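Local coordinates for MPN domain-containing protein (Archaeoglobus fulgidus, PDB 1OI0) that is a JAB1/MPN-domain protein that binds a zinc ion and is probably a metallopeptidase, at residues 13-18 with 95-100. Sequence-based numbering, arbitrary orientation.
Sequences TILEAA and IIVCYP
Where the side chains of Ile14, Leu15 and Ala18 meet Val97, helix 13-18 passes strand 95-98 with 9.1 Å between the axes and a crossing angle of -51°, and the backbones come nearest at Leu15 and Val97, whose CA atoms are 7.0 Å apart. On the strand side the contact within 4.5 Å is made by Val97 alone, set against three helix residues spread over little more than one turn. Its CG1, anti to the carbonyl carbon (chi1 -60°), takes Ile14 CG2 at 3.7 Å. The same torsion swings the other methyl toward the later end of the helix segment, where Val97 CG2 rests on Ala18 CB at 3.8 Å. Leu15 leaves the helix to one side of the strand, but its CD2 reaches over to Val97 CB and CG1, each 3.9 Å away. The contact is wholly apolar and buried. In the JAB1/MPN fold this is helix 8-21 packed on one face of the central mixed sheet, with Ile14 also touching Val69 on the neighbouring strand 64-72. The opposite face of the strand carries Ile96, which packs against His70, His72 and Asp83, the zinc ligands, and against Phe87 of helix 81-89. Cys98 points the same way as Ile96 and is tied to Cys77 by a disulfide. The backbone of Val97 hydrogen-bonds to those of His70 and His72 on strand 64-72, while its side chain stays about 9 Å from the zinc ion.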
ATOM      1  N   THR A  13      -1.959   9.816   4.198  1.00 23.10           N
ATOM      2  CA  THR A  13      -1.622  10.292   2.863  1.00 25.03           C
ATOM      3  C   THR A  13      -2.166   9.330   1.811  1.00 22.48           C
ATOM      4  O   THR A  13      -2.764   9.748   0.818  1.00 21.50           O
ATOM      5  CB  THR A  13      -0.094  10.409   2.694  1.00 24.40           C
ATOM      6  OG1 THR A  13       0.412  11.379   3.620  1.00 28.50           O
ATOM      7  CG2 THR A  13       0.265  10.832   1.276  1.00 26.97           C
ATOM      8  N   ILE A  14      -1.961   8.038   2.039  1.00 22.54           N
ATOM      9  CA  ILE A  14      -2.427   7.020   1.108  1.00 20.63           C
ATOM     10  C   ILE A  14      -3.948   7.026   0.965  1.00 20.68           C
ATOM     11  O   ILE A  14      -4.474   7.051  -0.151  1.00 19.25           O
ATOM     12  CB  ILE A  14      -1.963   5.612   1.551  1.00 20.43           C
ATOM     13  CG1 ILE A  14      -0.447   5.486   1.352  1.00 19.48           C
ATOM     14  CG2 ILE A  14      -2.695   4.538   0.752  1.00 22.64           C
ATOM     15  CD1 ILE A  14       0.171   4.259   2.007  1.00 18.43           C
ATOM     16  N   LEU A  15      -4.651   7.010   2.091  1.00 20.80           N
ATOM     17  CA  LEU A  15      -6.108   7.002   2.064  1.00 20.21           C
ATOM     18  C   LEU A  15      -6.694   8.256   1.422  1.00 22.84           C
ATOM     19  O   LEU A  15      -7.723   8.191   0.750  1.00 20.42           O
ATOM     20  CB  LEU A  15      -6.654   6.824   3.481  1.00 20.33           C
ATOM     21  CG  LEU A  15      -6.357   5.438   4.060  1.00 22.12           C
ATOM     22  CD1 LEU A  15      -6.699   5.416   5.530  1.00 21.46           C
ATOM     23  CD2 LEU A  15      -7.146   4.374   3.302  1.00 24.63           C
ATOM     24  N   GLU A  16      -6.040   9.395   1.619  1.00 22.71           N
ATOM     25  CA  GLU A  16      -6.523  10.637   1.027  1.00 22.49           C
ATOM     26  C   GLU A  16      -6.242  10.643  -0.476  1.00 23.21           C
ATOM     27  O   GLU A  16      -7.004  11.208  -1.259  1.00 22.02           O
ATOM     28  CB  GLU A  16      -5.860  11.838   1.701  1.00 25.61           C
ATOM     29  CG  GLU A  16      -6.154  11.926   3.192  1.00 30.51           C
ATOM     30  CD  GLU A  16      -5.559  13.160   3.839  1.00 35.32           C
ATOM     31  OE1 GLU A  16      -4.367  13.443   3.600  1.00 41.44           O
ATOM     32  OE2 GLU A  16      -6.280  13.843   4.597  1.00 39.41           O
ATOM     33  N   ALA A  17      -5.147  10.003  -0.875  1.00 19.75           N
ATOM     34  CA  ALA A  17      -4.779   9.923  -2.286  1.00 20.93           C
ATOM     35  C   ALA A  17      -5.770   9.011  -2.999  1.00 20.58           C
ATOM     36  O   ALA A  17      -6.137   9.254  -4.150  1.00 19.03           O
ATOM     37  CB  ALA A  17      -3.362   9.376  -2.431  1.00 21.34           C
ATOM     38  N   ALA A  18      -6.199   7.961  -2.305  1.00 18.93           N
ATOM     39  CA  ALA A  18      -7.162   7.016  -2.859  1.00 19.44           C
ATOM     40  C   ALA A  18      -8.499   7.723  -3.036  1.00 21.31           C
ATOM     41  O   ALA A  18      -9.155   7.588  -4.074  1.00 20.60           O
ATOM     42  CB  ALA A  18      -7.318   5.821  -1.934  1.00 19.73           C
ATOM     43  N   ILE A  95       0.267  -3.101   0.031  1.00 17.58           N
ATOM     44  CA  ILE A  95      -0.955  -2.654   0.677  1.00 16.64           C
ATOM     45  C   ILE A  95      -2.085  -2.404  -0.315  1.00 13.43           C
ATOM     46  O   ILE A  95      -1.859  -1.932  -1.425  1.00 14.76           O
ATOM     47  CB  ILE A  95      -0.715  -1.338   1.448  1.00 19.18           C
ATOM     48  CG1 ILE A  95       0.305  -1.571   2.563  1.00 20.74           C
ATOM     49  CG2 ILE A  95      -2.034  -0.795   1.997  1.00 18.97           C
ATOM     50  CD1 ILE A  95       0.736  -0.295   3.260  1.00 20.23           C
ATOM     51  N   ILE A  96      -3.293  -2.759   0.091  1.00 15.42           N
ATOM     52  CA  ILE A  96      -4.473  -2.490  -0.720  1.00 15.97           C
ATOM     53  C   ILE A  96      -5.410  -1.694   0.173  1.00 17.10           C
ATOM     54  O   ILE A  96      -5.675  -2.089   1.312  1.00 18.05           O
ATOM     55  CB  ILE A  96      -5.226  -3.770  -1.154  1.00 15.39           C
ATOM     56  CG1 ILE A  96      -4.363  -4.600  -2.106  1.00 16.61           C
ATOM     57  CG2 ILE A  96      -6.543  -3.386  -1.845  1.00 16.70           C
ATOM     58  CD1 ILE A  96      -5.057  -5.846  -2.613  1.00 19.01           C
ATOM     59  N   VAL A  97      -5.882  -0.554  -0.322  1.00 17.24           N
ATOM     60  CA  VAL A  97      -6.831   0.254   0.428  1.00 17.82           C
ATOM     61  C   VAL A  97      -8.093   0.168  -0.413  1.00 19.49           C
ATOM     62  O   VAL A  97      -8.018  -0.018  -1.625  1.00 19.06           O
ATOM     63  CB  VAL A  97      -6.364   1.728   0.593  1.00 17.04           C
ATOM     64  CG1 VAL A  97      -5.034   1.766   1.326  1.00 16.07           C
ATOM     65  CG2 VAL A  97      -6.246   2.403  -0.751  1.00 19.17           C
ATOM     66  N   CYS A  98      -9.251   0.297   0.219  1.00 17.12           N
ATOM     67  CA  CYS A  98     -10.500   0.159  -0.515  1.00 19.86           C
ATOM     68  C   CYS A  98     -11.566   1.138  -0.052  1.00 20.78           C
ATOM     69  O   CYS A  98     -11.491   1.690   1.045  1.00 18.52           O
ATOM     70  CB  CYS A  98     -11.005  -1.280  -0.343  1.00 20.43           C
ATOM     71  SG  CYS A  98     -10.980  -1.803   1.410  1.00 25.41           S
ATOM     72  N   TYR A  99     -12.559   1.346  -0.908  1.00 20.31           N
ATOM     73  CA  TYR A  99     -13.675   2.229  -0.603  1.00 21.88           C
ATOM     74  C   TYR A  99     -14.296   1.737   0.709  1.00 20.36           C
ATOM     75  O   TYR A  99     -14.388   0.533   0.937  1.00 22.32           O
ATOM     76  CB  TYR A  99     -14.706   2.134  -1.727  1.00 18.03           C
ATOM     77  CG  TYR A  99     -15.864   3.083  -1.573  1.00 19.59           C
ATOM     78  CD1 TYR A  99     -15.738   4.426  -1.920  1.00 19.17           C
ATOM     79  CD2 TYR A  99     -17.077   2.647  -1.040  1.00 22.09           C
ATOM     80  CE1 TYR A  99     -16.784   5.313  -1.742  1.00 20.30           C
ATOM     81  CE2 TYR A  99     -18.136   3.529  -0.851  1.00 20.74           C
ATOM     82  CZ  TYR A  99     -17.980   4.861  -1.204  1.00 18.58           C
ATOM     83  OH  TYR A  99     -19.006   5.750  -1.001  1.00 22.19           O
ATOM     84  N   PRO A 100     -14.770   2.651   1.574  1.00 20.51           N
ATOM     85  CA  PRO A 100     -14.823   4.118   1.523  1.00 22.20           C
ATOM     86  C   PRO A 100     -13.532   4.834   1.917  1.00 21.83           C
ATOM     87  O   PRO A 100     -13.530   6.046   2.140  1.00 21.18           O
ATOM     88  CB  PRO A 100     -15.957   4.438   2.485  1.00 22.81           C
ATOM     89  CG  PRO A 100     -15.735   3.430   3.554  1.00 21.70           C
ATOM     90  CD  PRO A 100     -15.488   2.156   2.763  1.00 21.06           C
TER